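Local structure of GH62 hydrolase (Scytalidium thermophilum, 4PVA) at residues Ile151-Gly157 with Asp185-Tyr191; Val162-Val167 with Glu222-Tyr227. The protein is a fungal glycoside hydrolase family 62 alpha-L-arabinofuranosidase that probably removes arabinofuranosyl side groups from arabinoxylan during lignocellulose breakdown. All coordinates share one frame; numbering follows the deposited sequence.

Contact 1: residues Ile151-Gly157 with Asp185-Tyr191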
loop_
_atom_site.group_PDB
_atom_site.type_symbol
_atom_site.label_atom_id
_atom_site.label_comp_id
_atom_site.label_asym_id
_atom_site.label_seq_id
_atom_site.Cartn_x
_atom_site.Cartn_y
_atom_site.Cartn_z
ATOM N N ILE A 151 -9.732 16.424 -12.824
ATOM C CA ILE A 151 -10.798 15.497 -12.464
ATOM C C ILE A 151 -10.796 15.223 -10.959
ATOM O O ILE A 151 -11.830 15.018 -10.356
ATOM C CB ILE A 151 -10.718 14.195 -13.280
ATOM C CG1 ILE A 151 -12.007 13.400 -13.106
ATOM C CG2 ILE A 151 -9.518 13.355 -12.921
ATOM C CD1 ILE A 151 -12.131 12.235 -14.088
ATOM N N ILE A 152 -9.618 15.210 -10.360
ATOM C CA ILE A 152 -9.496 14.960 -8.927
ATOM C C ILE A 152 -9.940 16.236 -8.170
ATOM O O ILE A 152 -10.762 16.158 -7.266
ATOM C CB ILE A 152 -8.087 14.511 -8.526
ATOM C CG1 ILE A 152 -7.754 13.249 -9.289
ATOM C CG2 ILE A 152 -8.014 14.244 -7.031
ATOM C CD1 ILE A 152 -6.432 12.626 -8.922
ATOM N N ALA A 153 -9.468 17.428 -8.579
ATOM C CA ALA A 153 -9.945 18.678 -7.974
ATOM C C ALA A 153 -11.466 18.847 -8.076
ATOM O O ALA A 153 -12.118 19.330 -7.136
ATOM C CB ALA A 153 -9.222 19.889 -8.582
ATOM N N ASP A 154 -12.042 18.390 -9.180
ATOM C CA ASP A 154 -13.484 18.526 -9.378
ATOM C C ASP A 154 -14.298 17.572 -8.541
ATOM O O ASP A 154 -15.490 17.807 -8.322
ATOM C CB ASP A 154 -13.858 18.258 -10.825
ATOM C CG ASP A 154 -13.502 19.400 -11.770
ATOM O OD1 ASP A 154 -13.144 20.510 -11.315
ATOM O OD2 ASP A 154 -13.552 19.146 -13.003
ATOM N N ASN A 155 -13.715 16.458 -8.102
ATOM C CA ASN A 155 -14.504 15.410 -7.423
ATOM C C ASN A 155 -14.072 15.124 -5.988
ATOM O O ASN A 155 -14.671 14.286 -5.322
ATOM C CB ASN A 155 -14.425 14.123 -8.243
ATOM C CG ASN A 155 -15.238 14.197 -9.507
ATOM O OD1 ASN A 155 -16.467 14.095 -9.459
ATOM N ND2 ASN A 155 -14.581 14.429 -10.624
ATOM N N ILE A 156 -13.043 15.830 -5.498
ATOM C CA ILE A 156 -12.492 15.564 -4.167
ATOM C C ILE A 156 -13.390 16.006 -3.031
ATOM O O ILE A 156 -13.298 15.456 -1.934
ATOM C CB ILE A 156 -11.085 16.176 -4.045
ATOM C CG1 ILE A 156 -10.355 15.719 -2.764
ATOM C CG2 ILE A 156 -11.082 17.693 -4.169
ATOM C CD1 ILE A 156 -8.867 15.964 -2.859
ATOM N N GLY A 157 -14.224 17.019 -3.248
ATOM C CA GLY A 157 -15.053 17.536 -2.154
ATOM C C GLY A 157 -14.198 17.929 -0.956
ATOM O O GLY A 157 -13.206 18.656 -1.083
ATOM N N ASP A 185 -9.327 9.664 -3.176
ATOM C CA ASP A 185 -9.603 11.037 -2.724
ATOM C C ASP A 185 -10.312 11.096 -1.380
ATOM O O ASP A 185 -10.747 12.199 -0.979
ATOM C CB ASP A 185 -10.366 11.838 -3.770
ATOM C CG ASP A 185 -11.717 11.268 -4.114
ATOM O OD1 ASP A 185 -12.133 10.244 -3.541
ATOM O OD2 ASP A 185 -12.366 11.873 -5.003
ATOM N N ASP A 186 -10.437 10.003 -0.634
ATOM C CA ASP A 186 -11.237 10.006 0.571
ATOM C C ASP A 186 -12.617 10.602 0.319
ATOM O O ASP A 186 -13.253 11.165 1.232
ATOM C CB ASP A 186 -10.501 10.764 1.698
ATOM C CG ASP A 186 -9.360 9.988 2.297
ATOM O OD1 ASP A 186 -9.171 8.806 1.952
ATOM O OD2 ASP A 186 -8.620 10.614 3.079
ATOM N N ASN A 187 -13.114 10.451 -0.882
ATOM C CA ASN A 187 -14.430 10.930 -1.259
ATOM C C ASN A 187 -15.132 9.964 -2.178
ATOM O O ASN A 187 -15.967 10.364 -2.958
ATOM C CB ASN A 187 -14.362 12.341 -1.882
ATOM C CG ASN A 187 -15.689 13.063 -1.818
ATOM O OD1 ASN A 187 -16.393 12.963 -0.819
ATOM N ND2 ASN A 187 -16.035 13.769 -2.852
ATOM N N GLY A 188 -14.798 8.699 -2.082
ATOM C CA GLY A 188 -15.533 7.657 -2.774
ATOM C C GLY A 188 -15.080 7.340 -4.184
ATOM O O GLY A 188 -15.741 6.583 -4.864
ATOM N N HIS A 189 -13.954 7.881 -4.621
ATOM C CA HIS A 189 -13.434 7.615 -5.979
ATOM C C HIS A 189 -12.089 6.915 -5.938
ATOM O O HIS A 189 -11.261 7.166 -5.057
ATOM C CB HIS A 189 -13.282 8.901 -6.793
ATOM C CG HIS A 189 -14.512 9.763 -6.799
ATOM N ND1 HIS A 189 -14.622 10.887 -6.017
ATOM C CD2 HIS A 189 -15.691 9.628 -7.449
ATOM C CE1 HIS A 189 -15.821 11.415 -6.198
ATOM N NE2 HIS A 189 -16.482 10.683 -7.060
ATOM N N LEU A 190 -11.892 6.079 -6.939
ATOM C CA LEU A 190 -10.593 5.463 -7.257
ATOM C C LEU A 190 -10.228 5.931 -8.656
ATOM O O LEU A 190 -11.011 5.722 -9.597
ATOM C CB LEU A 190 -10.664 3.951 -7.131
ATOM C CG LEU A 190 -9.353 3.193 -7.427
ATOM C CD1 LEU A 190 -8.297 3.481 -6.407
ATOM C CD2 LEU A 190 -9.566 1.707 -7.523
ATOM N N TYR A 191 -9.043 6.536 -8.769
ATOM C CA TYR A 191 -8.550 7.111 -10.008
ATOM C C TYR A 191 -7.416 6.283 -10.569
ATOM O O TYR A 191 -6.714 5.635 -9.828
ATOM C CB TYR A 191 -8.035 8.530 -9.824
ATOM C CG TYR A 191 -9.041 9.494 -9.222
ATOM C CD1 TYR A 191 -9.900 10.198 -10.026
ATOM C CD2 TYR A 191 -9.119 9.722 -7.876
ATOM C CE1 TYR A 191 -10.840 11.095 -9.481
ATOM C CE2 TYR A 191 -10.041 10.608 -7.324
ATOM C CZ TYR A 191 -10.891 11.266 -8.127
ATOM O OH TYR A 191 -11.791 12.223 -7.571
#

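Contact 2: residues Val162-Val167 with Glu222-Tyr227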
loop_
_atom_site.group_PDB
_atom_site.type_symbol
_atom_site.label_atom_id
_atom_site.label_comp_id
_atom_site.label_asym_id
_atom_site.label_seq_id
_atom_site.Cartn_x
_atom_site.Cartn_y
_atom_site.Cartn_z
ATOM N N VAL A 162 -4.744 10.943 -1.907
ATOM C CA VAL A 162 -3.893 10.080 -1.093
ATOM C C VAL A 162 -3.718 8.705 -1.746
ATOM O O VAL A 162 -4.500 8.288 -2.623
ATOM C CB VAL A 162 -4.484 9.879 0.343
ATOM C CG1 VAL A 162 -4.602 11.188 1.080
ATOM C CG2 VAL A 162 -5.843 9.191 0.304
ATOM N N ASP A 163 -2.722 7.976 -1.247
ATOM C CA ASP A 163 -2.579 6.538 -1.416
ATOM C C ASP A 163 -2.276 6.138 -2.832
ATOM O O ASP A 163 -3.097 5.523 -3.562
ATOM C CB ASP A 163 -3.786 5.799 -0.840
ATOM C CG ASP A 163 -3.904 6.002 0.637
ATOM O OD1 ASP A 163 -3.045 6.693 1.249
ATOM O OD2 ASP A 163 -4.828 5.489 1.263
HETATM N N MSE A 164 -1.041 6.424 -3.227
HETATM C CA MSE A 164 -0.589 6.255 -4.603
HETATM C C MSE A 164 -0.046 4.860 -4.829
HETATM O O MSE A 164 0.719 4.317 -4.005
HETATM C CB MSE A 164 0.533 7.288 -4.844
HETATM C CG MSE A 164 0.300 8.696 -4.343
HETATM SE SE MSE A 164 -1.306 9.418 -5.176
HETATM C CE MSE A 164 -1.405 11.078 -4.116
ATOM N N TRP A 165 -0.407 4.247 -5.956
ATOM C CA TRP A 165 -0.004 2.870 -6.255
ATOM C C TRP A 165 0.338 2.713 -7.721
ATOM O O TRP A 165 -0.522 2.970 -8.575
ATOM C CB TRP A 165 -1.163 1.905 -5.909
ATOM C CG TRP A 165 -0.816 0.476 -6.123
ATOM C CD1 TRP A 165 -0.913 -0.252 -7.275
ATOM C CD2 TRP A 165 -0.301 -0.404 -5.141
ATOM N NE1 TRP A 165 -0.470 -1.537 -7.068
ATOM C CE2 TRP A 165 -0.074 -1.639 -5.764
ATOM C CE3 TRP A 165 0.023 -0.263 -3.797
ATOM C CZ2 TRP A 165 0.401 -2.737 -5.078
ATOM C CZ3 TRP A 165 0.532 -1.359 -3.124
ATOM C CH2 TRP A 165 0.712 -2.565 -3.761
ATOM N N VAL A 166 1.544 2.261 -8.030
ATOM C CA VAL A 166 1.926 1.939 -9.398
ATOM C C VAL A 166 1.911 0.431 -9.633
ATOM O O VAL A 166 2.366 -0.355 -8.799
ATOM C CB VAL A 166 3.343 2.486 -9.721
ATOM C CG1 VAL A 166 3.914 1.948 -11.026
ATOM C CG2 VAL A 166 3.317 3.992 -9.705
ATOM N N VAL A 167 1.419 0.038 -10.801
ATOM C CA VAL A 167 1.552 -1.325 -11.283
ATOM C C VAL A 167 1.676 -1.305 -12.791
ATOM O O VAL A 167 0.954 -0.590 -13.470
ATOM C CB VAL A 167 0.395 -2.230 -10.778
ATOM C CG1 VAL A 167 -0.954 -1.654 -11.167
ATOM C CG2 VAL A 167 0.548 -3.660 -11.305
ATOM N N GLU A 222 -9.832 4.075 0.629
ATOM C CA GLU A 222 -8.485 4.400 0.189
ATOM C C GLU A 222 -7.637 3.141 0.238
ATOM O O GLU A 222 -8.137 2.017 0.275
ATOM C CB GLU A 222 -7.872 5.603 0.898
ATOM C CG GLU A 222 -7.795 5.240 2.350
ATOM C CD GLU A 222 -7.149 6.298 3.267
ATOM O OE1 GLU A 222 -7.269 7.526 3.182
ATOM O OE2 GLU A 222 -6.501 5.826 4.180
ATOM N N ALA A 223 -6.343 3.328 0.129
ATOM C CA ALA A 223 -5.342 2.286 0.364
ATOM C C ALA A 223 -5.459 1.158 -0.648
ATOM O O ALA A 223 -5.312 -0.031 -0.320
ATOM C CB ALA A 223 -5.404 1.791 1.804
ATOM N N ALA A 224 -5.658 1.497 -1.906
ATOM C CA ALA A 224 -5.742 0.486 -2.939
ATOM C C ALA A 224 -4.403 -0.225 -3.144
ATOM O O ALA A 224 -3.308 0.347 -3.043
ATOM C CB ALA A 224 -6.182 1.100 -4.243
ATOM N N CYS A 225 -4.526 -1.495 -3.487
ATOM C CA CYS A 225 -3.426 -2.335 -3.967
ATOM C C CYS A 225 -3.910 -3.035 -5.204
ATOM O O CYS A 225 -5.004 -3.568 -5.200
ATOM C CB CYS A 225 -3.051 -3.439 -2.955
ATOM S SG CYS A 225 -2.648 -2.932 -1.282
ATOM N N ILE A 226 -3.099 -3.062 -6.257
ATOM C CA ILE A 226 -3.379 -3.843 -7.455
ATOM C C ILE A 226 -2.194 -4.748 -7.710
ATOM O O ILE A 226 -1.069 -4.282 -7.912
ATOM C CB ILE A 226 -3.668 -2.979 -8.702
ATOM C CG1 ILE A 226 -4.919 -2.076 -8.555
ATOM C CG2 ILE A 226 -3.829 -3.879 -9.903
ATOM C CD1 ILE A 226 -4.818 -0.912 -7.605
ATOM N N TYR A 227 -2.457 -6.048 -7.708
ATOM C CA TYR A 227 -1.434 -7.102 -7.867
ATOM C C TYR A 227 -1.731 -7.976 -9.065
ATOM O O TYR A 227 -2.883 -8.280 -9.363
ATOM C CB TYR A 227 -1.397 -7.993 -6.648
ATOM C CG TYR A 227 -0.989 -7.327 -5.371
ATOM C CD1 TYR A 227 0.323 -6.928 -5.173
ATOM C CD2 TYR A 227 -1.872 -7.123 -4.335
ATOM C CE1 TYR A 227 0.720 -6.338 -4.002
ATOM C CE2 TYR A 227 -1.474 -6.540 -3.157
ATOM C CZ TYR A 227 -0.179 -6.139 -2.993
ATOM O OH TYR A 227 0.211 -5.554 -1.805
HETATM O O HOH W 1 -5.624 4.196 -3.164
HETATM O O HOH W 2 -2.546 2.873 -2.319
#

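Contact 1: residues Ile151-Gly157 with Asp185-Tyr191
Asp185 OD2, lying against the backbone of Asn155, is gripped by two donors of its own segment. His189 ND1 meets the syn lone pair of Asp185 OD2, nearly in the imidazole plane, at 2.7 Å, while Tyr191 OH comes from above the carboxylate plane, also 2.7 Å from Asp185 OD2. The other oxygen, OD1, takes the backbone N-H of Asn187 and that of His189 from opposite faces, so both ends of the carboxylate are held and its rotation is fixed. Across the contact, Asn187 ND2 donates to Asn155 O (2.9 Å, 163°) with that oxygen in its own amide plane. The His189 ring turns an edge to the same carbonyl, CE1 lying 3.2 Å from Asn155 O. Asn155 in turn folds its amide back on its helix, ND2 meeting a lone pair of Ile151 O at 2.8 Å. Ile152 CG1, anti to the carbonyl carbon (chi1 -59°), sits squarely over the Tyr191 ring, 3.7 Å from its centroid. A leucine in place of Tyr191 would probably cost Asp185 OD2 one of its two donors and Ile152 its aromatic face. The Asx turn and His-carboxylate bond shape the connection between strands 178-184 and 189-196, a hairpin within one blade of the five-bladed beta-propeller known for this family, on which helix 150-155 rests.

Contact 2: residues Val162-Val167 with Glu222-Tyr227
Trp165 NE1 donates to Ile226 O at 2.9 Å, though the bond is bent (138°) and the oxygen stands a little out of the indole plane. The indole lies with one face on the backbone of the other strand: Cys225 CA is centred over the six-membered ring, 3.8 Å from its centroid, and Ile226 N sits nearer the rim. With CG anti to the backbone N (chi1 -177°), the ring spans the gap between the strands and turns its far edge to the face of Tyr227, the planes 83° apart. Cys225 SG approaches the same six-membered ring obliquely. Beyond the indole, Val167 CG1 meets Ile226 CG2 at 3.8 Å.

At the other end Asp163 OD2 takes a weak bond from Ala223 N (2.9 Å) and comes within 3.4 Å of Glu222 OE2, the two carboxylates steeply turned against each other. Between these ends the nearly parallel strands are bridged by water: one molecule links Asp163 O to Ala224 N, and a second donates to Ala224 O at 2.7 Å and, weakly, to Asp163 O. In the second shell, Gln119 accepts from Asp163 N, and the backbone N of Val298 holds Tyr227 OH.

Indole packing, one bent N-H...O bond and two waters therefore join the strands, while two closely spaced acids lie at the Asp163-Glu222 end beside a bound phosphate, which would fit a position near the polar pocket expected at the centre of the propeller.

In the fold
The two contacts share one blade sheet: strand 189-196 of contact 1 and strand 162-168 of contact 2 belong to it, and helix 150-155 leads along the chain into the latter strand. Contact 1 is partly buried, its centre about 18 Å from the chain centre, and fastens a helix to a hairpin of that blade. Contact 2 is buried, its centre about 6 Å from the chain centre, and joins strands of two different sheets. A carboxylate well supplied with donors organises the outer contact; indole packing, water and closely spaced acids mark the inner one. They meet where Asp186 OD1 lies 2.6 Å from Glu222 OE1 and Leu190 packs on Ala224.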